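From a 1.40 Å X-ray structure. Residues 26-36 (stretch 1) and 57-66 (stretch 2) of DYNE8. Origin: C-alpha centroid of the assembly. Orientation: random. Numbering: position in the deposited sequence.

Stretch 1 26-36: AATALSRPELT
Stretch 2, residues 57-66: AVRDADGLVA

The two stretches belong to one chain and bury 411 Å² between them, both sides summed. No direct hydrogen bond joins them. The contact is mainly apolar packing, centred on Leu-35, Ala-61 and Ala-27.

Stretch 1 ends one helix at Ala-27, turns, and enters another helix at Arg-32. Thr-28 is the first residue to leave helical phi/psi, at -61/124. Ala-29 takes a positive phi, 84/-14, as a type II turn from Ala-27 to Leu-30 requires. The turn is closed by Leu-30 N to Ala-27 O at 3.2 Å. Leu-30 (-51/140) and Ser-31 (-68/169) are extended. Ser-31, chi1 p, caps the new helix: its OG accepts from Glu-34 N at 3.2 Å. Glu-34 answers with OE1, which accepts from Ser-31 N and Ser-31 OG, both at 2.7 Å. Helical bonds follow, with Leu-35 N to Ser-31 O at 2.8 Å and Thr-36 N to Arg-32 O at 3.0 Å.

Stretch 2 leaves a strand after Val-58. Arg-59 is at -86/-24, and Asp-60 is almost fully extended at -170/-180. Asp-60, chi1 p, is the N-cap of the helix from Ala-61. Asp-60 OD1 accepts from Gly-63 N at 3.0 Å. Leu-64 N to Asp-60 O, 3.1 Å, and Val-65 N to Ala-61 O, 3.0 Å, continue the helix.

Two close CA pairs mark the register. Ala-27 CA lies 5.9 Å from Ala-61 CA, and Arg-32 CA lies 6.3 Å from Asp-60 CA.

Leu-35 has the largest covered area, 75 Å². Its CA-to-CB bond points toward stretch 2, with chi1 t and chi2 p. Leu-35 CD2 rests on the start of the helix of stretch 2, 3.7 Å from Asp-60 C and 3.8 Å from Ala-61 N. Leu-35 CD2 is also 4.3 Å from Val-58 CG2. Leu-35 CD1 meets Leu-64 CD2 at 3.9 Å; Leu-64 is also t, p.

The CA-to-CB bond of Ala-61 points toward stretch 1. The small Ala-61 CB fits against backbone carbonyls, 3.4 Å from Ala-27 O and 3.6 Å from Leu-30 O. The Leu-30 CB to Ala-61 CB distance is 4.4 Å. A water bridges the backbones: it accepts from Ala-61 N at 2.8 Å and donates a weak bond to Leu-30 O at 3.5 Å.

The CA-to-CB bond of Ala-27 points toward stretch 2. Ala-27 CB is 3.8 Å from Leu-64 CD2 and 4.3 Å from Val-65 CG2. Leu-64 CD2 therefore touches both Ala-27 and Leu-35, linking the two helical parts of stretch 1. Val-65, chi1 t, brings CG2 within 3.9 Å of Thr-28 CG2, although the CA-to-CB bond of Thr-28 points away.

The CA-to-CB bond of Arg-32 points sideways, but the end of its side chain comes nearer to stretch 2. Its chi angles run t, p, t, then 76°. Arg-32 NE stands 4.0 Å from Arg-59 O, while Arg-32 NH1 donates to Thr-36 OG1 at a very short 2.5 Å.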

# COMPACT_ATOMS: atom_id res chain seq x y z
N ALA A 26 -24.54 13.23 -21.06
CA ALA A 26 -25.30 13.60 -19.86
C ALA A 26 -24.50 14.37 -18.86
O ALA A 26 -25.11 15.00 -17.97
CB ALA A 26 -25.84 12.39 -19.18
N ALA A 27 -23.16 14.26 -18.95
CA ALA A 27 -22.27 14.74 -17.90
C ALA A 27 -21.81 16.13 -18.19
O ALA A 27 -21.44 16.86 -17.26
CB ALA A 27 -21.04 13.79 -17.77
N THR A 28 -21.80 16.51 -19.47
CA THR A 28 -21.31 17.82 -19.86
C THR A 28 -22.22 18.83 -19.14
O THR A 28 -23.45 18.73 -19.18
CB THR A 28 -21.27 18.00 -21.39
OG1 THR A 28 -22.59 17.85 -21.90
CG2 THR A 28 -20.33 16.94 -22.08
N ALA A 29 -21.60 19.71 -18.36
CA ALA A 29 -22.30 20.82 -17.68
C ALA A 29 -22.98 20.52 -16.32
O ALA A 29 -23.37 21.47 -15.60
CB ALA A 29 -23.33 21.52 -18.67
N LEU A 30 -23.15 19.25 -15.94
CA LEU A 30 -23.78 19.00 -14.65
C LEU A 30 -23.12 19.78 -13.52
O LEU A 30 -21.89 19.89 -13.49
CB LEU A 30 -23.71 17.50 -14.28
CG LEU A 30 -24.93 16.65 -14.60
CD1 LEU A 30 -25.73 17.10 -15.82
CD2 LEU A 30 -24.61 15.16 -14.62
N SER A 31 -23.91 20.31 -12.59
CA SER A 31 -23.40 20.82 -11.33
C SER A 31 -22.90 19.68 -10.52
O SER A 31 -23.20 18.51 -10.87
CB SER A 31 -24.51 21.54 -10.53
OG SER A 31 -25.56 20.62 -10.18
N ARG A 32 -22.21 19.99 -9.44
CA ARG A 32 -21.68 19.02 -8.54
C ARG A 32 -22.82 18.22 -7.90
O ARG A 32 -22.73 17.00 -7.91
CB ARG A 32 -20.75 19.66 -7.51
CG ARG A 32 -20.14 18.66 -6.54
CD ARG A 32 -18.93 17.84 -7.17
NE ARG A 32 -18.41 16.86 -6.19
CZ ARG A 32 -19.01 15.71 -5.87
NH1 ARG A 32 -20.14 15.36 -6.47
NH2 ARG A 32 -18.48 14.91 -4.96
N PRO A 33 -23.88 18.87 -7.37
CA PRO A 33 -25.00 18.05 -6.85
C PRO A 33 -25.64 17.16 -7.90
O PRO A 33 -26.03 15.99 -7.58
CB PRO A 33 -26.00 19.10 -6.32
CG PRO A 33 -25.14 20.30 -6.02
CD PRO A 33 -24.09 20.31 -7.05
N GLU A 34 -25.74 17.61 -9.14
CA GLU A 34 -26.27 16.78 -10.24
C GLU A 34 -25.34 15.60 -10.55
O GLU A 34 -25.81 14.47 -10.83
CB GLU A 34 -26.49 17.63 -11.52
CG GLU A 34 -27.77 18.37 -11.52
CD GLU A 34 -27.72 19.54 -12.48
OE1 GLU A 34 -26.62 20.12 -12.63
OE2 GLU A 34 -28.79 19.88 -13.06
N LEU A 35 -24.03 15.81 -10.50
CA LEU A 35 -23.06 14.75 -10.74
C LEU A 35 -23.19 13.73 -9.62
O LEU A 35 -23.12 12.53 -9.92
CB LEU A 35 -21.63 15.33 -10.80
CG LEU A 35 -20.46 14.36 -10.71
CD1 LEU A 35 -20.48 13.59 -11.95
CD2 LEU A 35 -19.10 15.05 -10.46
N THR A 36 -23.32 14.14 -8.38
CA THR A 36 -23.54 13.14 -7.29
C THR A 36 -24.79 12.34 -7.53
O THR A 36 -24.75 11.11 -7.34
CB THR A 36 -23.57 13.86 -5.94
OG1 THR A 36 -22.30 14.41 -5.72
CG2 THR A 36 -23.88 12.92 -4.83
N ALA A 57 -12.53 7.93 -10.52
CA ALA A 57 -12.66 8.88 -9.45
C ALA A 57 -12.45 10.28 -10.06
O ALA A 57 -11.41 10.48 -10.68
CB ALA A 57 -11.60 8.60 -8.40
N VAL A 58 -13.37 11.16 -9.82
CA VAL A 58 -13.33 12.47 -10.50
C VAL A 58 -13.60 13.59 -9.54
O VAL A 58 -14.31 13.45 -8.55
CB VAL A 58 -14.33 12.50 -11.70
CG1 VAL A 58 -14.03 11.34 -12.75
CG2 VAL A 58 -15.78 12.43 -11.17
N ARG A 59 -13.05 14.79 -9.86
CA ARG A 59 -13.30 15.95 -9.02
C ARG A 59 -14.57 16.69 -9.38
O ARG A 59 -15.18 17.30 -8.52
CB ARG A 59 -12.08 16.93 -9.01
CG ARG A 59 -10.88 16.30 -8.31
CD ARG A 59 -9.79 17.36 -7.99
NE ARG A 59 -9.53 18.23 -9.14
CZ ARG A 59 -9.22 19.53 -9.07
NH1 ARG A 59 -9.11 20.17 -7.89
NH2 ARG A 59 -9.02 20.21 -10.19
N ASP A 60 -15.02 16.56 -10.61
CA ASP A 60 -16.16 17.31 -11.14
C ASP A 60 -16.60 16.80 -12.48
O ASP A 60 -15.98 15.86 -12.99
CB ASP A 60 -15.80 18.84 -11.24
CG ASP A 60 -14.61 19.12 -12.10
OD1 ASP A 60 -14.17 18.32 -12.95
OD2 ASP A 60 -14.05 20.25 -11.91
N ALA A 61 -17.62 17.40 -13.07
CA ALA A 61 -18.16 16.90 -14.32
C ALA A 61 -17.15 16.91 -15.46
O ALA A 61 -17.15 16.04 -16.29
CB ALA A 61 -19.38 17.64 -14.72
N ASP A 62 -16.32 17.95 -15.54
CA ASP A 62 -15.36 18.02 -16.64
C ASP A 62 -14.32 16.88 -16.53
O ASP A 62 -13.83 16.35 -17.52
CB ASP A 62 -14.67 19.38 -16.67
CG ASP A 62 -15.48 20.46 -17.33
OD1 ASP A 62 -16.56 20.21 -17.94
OD2 ASP A 62 -15.00 21.62 -17.25
N GLY A 63 -13.97 16.52 -15.32
CA GLY A 63 -13.05 15.41 -15.06
C GLY A 63 -13.72 14.09 -15.50
O GLY A 63 -13.03 13.20 -16.01
N LEU A 64 -15.01 14.01 -15.23
CA LEU A 64 -15.74 12.82 -15.76
C LEU A 64 -15.70 12.78 -17.29
O LEU A 64 -15.41 11.74 -17.88
CB LEU A 64 -17.14 12.74 -15.20
CG LEU A 64 -17.97 11.57 -15.77
CD1 LEU A 64 -17.27 10.19 -15.43
CD2 LEU A 64 -19.37 11.60 -15.13
N VAL A 65 -15.97 13.91 -17.96
CA VAL A 65 -15.94 13.94 -19.46
C VAL A 65 -14.57 13.54 -19.94
O VAL A 65 -14.47 12.71 -20.88
CB VAL A 65 -16.30 15.36 -19.98
CG1 VAL A 65 -16.06 15.48 -21.48
CG2 VAL A 65 -17.64 15.60 -19.66
N ALA A 66 -13.50 14.06 -19.29
CA ALA A 66 -12.14 13.70 -19.66
C ALA A 66 -11.89 12.19 -19.50
O ALA A 66 -11.32 11.55 -20.41
CB ALA A 66 -11.09 14.46 -18.81
O HOH W 1 -19.12 19.20 -11.51